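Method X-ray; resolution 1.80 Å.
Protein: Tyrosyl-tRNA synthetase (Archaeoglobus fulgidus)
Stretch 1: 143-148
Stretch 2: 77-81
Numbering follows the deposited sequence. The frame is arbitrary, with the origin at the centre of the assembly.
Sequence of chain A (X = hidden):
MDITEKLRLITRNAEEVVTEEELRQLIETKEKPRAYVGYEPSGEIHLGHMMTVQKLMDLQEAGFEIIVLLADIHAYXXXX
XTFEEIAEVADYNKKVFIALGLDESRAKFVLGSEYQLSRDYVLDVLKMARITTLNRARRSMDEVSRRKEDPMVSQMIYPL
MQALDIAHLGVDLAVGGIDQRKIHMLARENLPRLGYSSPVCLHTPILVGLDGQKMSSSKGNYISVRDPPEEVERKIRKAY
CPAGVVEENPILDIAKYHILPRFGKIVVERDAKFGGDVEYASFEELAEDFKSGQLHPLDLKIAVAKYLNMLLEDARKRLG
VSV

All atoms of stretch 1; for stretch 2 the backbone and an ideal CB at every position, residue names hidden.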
# COMPACT_ATOMS: atom_id res chain seq x y z
N GLU A 143 -1.26 -16.15 7.02
CA GLU A 143 -1.94 -17.32 6.48
C GLU A 143 -2.74 -17.02 5.21
O GLU A 143 -3.47 -17.87 4.72
CB GLU A 143 -2.87 -17.89 7.55
CG GLU A 143 -2.14 -18.22 8.86
CD GLU A 143 -3.08 -18.55 10.00
OE1 GLU A 143 -3.87 -17.67 10.40
OE2 GLU A 143 -3.02 -19.69 10.51
N VAL A 144 -2.59 -15.81 4.67
CA VAL A 144 -3.34 -15.41 3.48
C VAL A 144 -2.48 -15.08 2.26
O VAL A 144 -2.82 -15.43 1.13
CB VAL A 144 -4.22 -14.18 3.80
CG1 VAL A 144 -5.02 -13.76 2.57
CG2 VAL A 144 -5.15 -14.51 4.96
N SER A 145 -1.36 -14.41 2.51
CA SER A 145 -0.45 -14.01 1.45
C SER A 145 0.17 -15.18 0.68
O SER A 145 0.53 -16.21 1.27
CB SER A 145 0.67 -13.15 2.03
OG SER A 145 1.60 -12.77 1.03
N ARG A 146 0.27 -15.03 -0.63
CA ARG A 146 0.89 -16.05 -1.46
C ARG A 146 2.37 -16.10 -1.05
O ARG A 146 3.03 -17.12 -1.21
CB ARG A 146 0.76 -15.67 -2.94
CG ARG A 146 1.58 -16.52 -3.89
CD ARG A 146 1.35 -16.11 -5.33
NE ARG A 146 2.29 -16.72 -6.27
CZ ARG A 146 3.60 -16.48 -6.28
NH1 ARG A 146 4.14 -15.64 -5.41
NH2 ARG A 146 4.38 -17.09 -7.17
N ARG A 147 2.87 -14.99 -0.51
CA ARG A 147 4.25 -14.90 -0.07
C ARG A 147 4.36 -14.67 1.43
O ARG A 147 4.16 -13.56 1.91
CB ARG A 147 4.98 -13.77 -0.80
CG ARG A 147 5.09 -13.96 -2.29
CD ARG A 147 6.18 -13.08 -2.88
NE ARG A 147 6.30 -13.28 -4.32
CZ ARG A 147 7.38 -12.97 -5.03
NH1 ARG A 147 8.44 -12.44 -4.43
NH2 ARG A 147 7.39 -13.18 -6.34
N LYS A 148 4.71 -15.72 2.18
CA LYS A 148 4.84 -15.60 3.62
C LYS A 148 6.10 -14.79 3.95
O LYS A 148 6.09 -13.94 4.84
CB LYS A 148 4.93 -16.99 4.26
CG LYS A 148 4.77 -16.98 5.77
CD LYS A 148 4.96 -18.38 6.35
CE LYS A 148 4.64 -18.42 7.84
NZ LYS A 148 5.44 -17.43 8.61
N UNK A 77 -3.52 -8.30 -6.31
CA UNK A 77 -2.54 -7.94 -5.29
C UNK A 77 -1.83 -9.16 -4.72
O UNK A 77 -0.68 -9.06 -4.25
CB UNK A 77 -3.22 -7.16 -4.16
N UNK A 78 -2.52 -10.29 -4.72
CA UNK A 78 -1.97 -11.52 -4.17
C UNK A 78 -1.35 -12.40 -5.25
O UNK A 78 -1.29 -13.63 -5.12
CB UNK A 78 -3.06 -12.30 -3.43
N UNK A 79 -0.91 -11.75 -6.33
CA UNK A 79 -0.22 -12.41 -7.45
C UNK A 79 -0.95 -13.57 -8.12
O UNK A 79 -0.33 -14.60 -8.43
CB UNK A 79 1.13 -12.93 -6.95
N UNK A 80 -2.24 -13.41 -8.39
CA UNK A 80 -3.01 -14.47 -9.03
C UNK A 80 -3.15 -14.30 -10.54
O UNK A 80 -3.97 -14.97 -11.17
CB UNK A 80 -4.40 -14.54 -8.40
N UNK A 81 -2.35 -13.41 -11.12
CA UNK A 81 -2.41 -13.20 -12.55
C UNK A 81 -2.66 -11.78 -13.01
O UNK A 81 -2.60 -10.82 -12.23
CB UNK A 81 -3.50 -14.10 -13.13

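Position 77 lies out of reach of stretch 1: nothing of that segment comes within 5.5 Å of its ideal CB, and its helical phi/psi of -62/-29 exclude few residues. The visible atoms leave the choice wide. The deposited residue is Leu77, which makes no contact with stretch 1.

Position 78 is the first residue after the helix to leave helical phi/psi (-96/26). Its CA is 6.0 Å from the CA of Arg146, the closest CA-CA pair between the stretches, and its CA-to-CB bond points sideways, with the ideal CB 5.1 Å from Arg146 CB. What stretch 1 offers here is mostly main chain, the carbonyl of Val144 and the amide of Arg146. A medium-length polar side chain would suit, an amide especially, because it carries both a donor and an acceptor; aspartate could meet part of the demand by accepting from Arg146 N. The residue is Asn78, with chi1 at -151° (t), and its terminal group comes close to the main chain of stretch 1. As modelled, OD1 is 3.2 Å from Val144 O and ND2 is 2.8 Å from Arg146 N, a pairing which suggests that the amide is probably turned over.

Position 79 points toward stretch 1. Its ideal CB is 3.6 Å from Arg146 CD, and two guanidinium groups, those of Arg146 and Arg147, extend on the same side. So much positive charge favours an acidic side chain, and glutamate has the length to reach both groups; a neutral acceptor such as glutamine is also conceivable. The phi/psi of 55/45 are left-handed, which glycine or asparagine would adopt more readily, but neither would bring a negative charge. The residue is Glu79. Its carboxylate meets both arginines: OE2 forms salt bridges with Arg147 NE at 3.0 Å and Arg146 NH1 at 3.1 Å. Both include weak hydrogen bonds, with N-H...acceptor angles of 120° and 127°, so charge attraction probably matters more here than directional bonding.

At position 80, CA-to-CB points sideways and no atom of stretch 1 lies within 5.5 Å of the ideal CB. Many residues would fit, and only a long side chain could return to the contact. Lys80 does so: its NZ donates a hydrogen bond to Asn78 O at 3.0 Å and comes within 4.1 Å of Arg146 CB.

Position 81 has phi/psi of 125/-170, where a CB would be jammed against the carbonyl O of the preceding residue. The backbone by itself calls for glycine, and Gly81 is found, without contact to stretch 1.

Stretch 2, residues 77-81: LNEKG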
# COMPACT_ATOMS: atom_id res chain seq x y z
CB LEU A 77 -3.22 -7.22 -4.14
CG LEU A 77 -3.91 -5.89 -4.41
CD1 LEU A 77 -4.58 -5.44 -3.11
CD2 LEU A 77 -2.88 -4.86 -4.89
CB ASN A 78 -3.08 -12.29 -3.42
CG ASN A 78 -2.53 -13.14 -2.27
OD1 ASN A 78 -3.29 -13.87 -1.61
ND2 ASN A 78 -1.23 -13.06 -2.02
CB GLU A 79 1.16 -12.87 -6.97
CG GLU A 79 1.85 -11.89 -6.03
CD GLU A 79 3.21 -12.38 -5.57
OE1 GLU A 79 4.19 -12.29 -6.34
OE2 GLU A 79 3.31 -12.87 -4.42
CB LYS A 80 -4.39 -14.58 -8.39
CG LYS A 80 -4.37 -14.90 -6.91
CD LYS A 80 -3.67 -16.22 -6.65
CE LYS A 80 -3.83 -16.67 -5.20
NZ LYS A 80 -3.16 -15.77 -4.23
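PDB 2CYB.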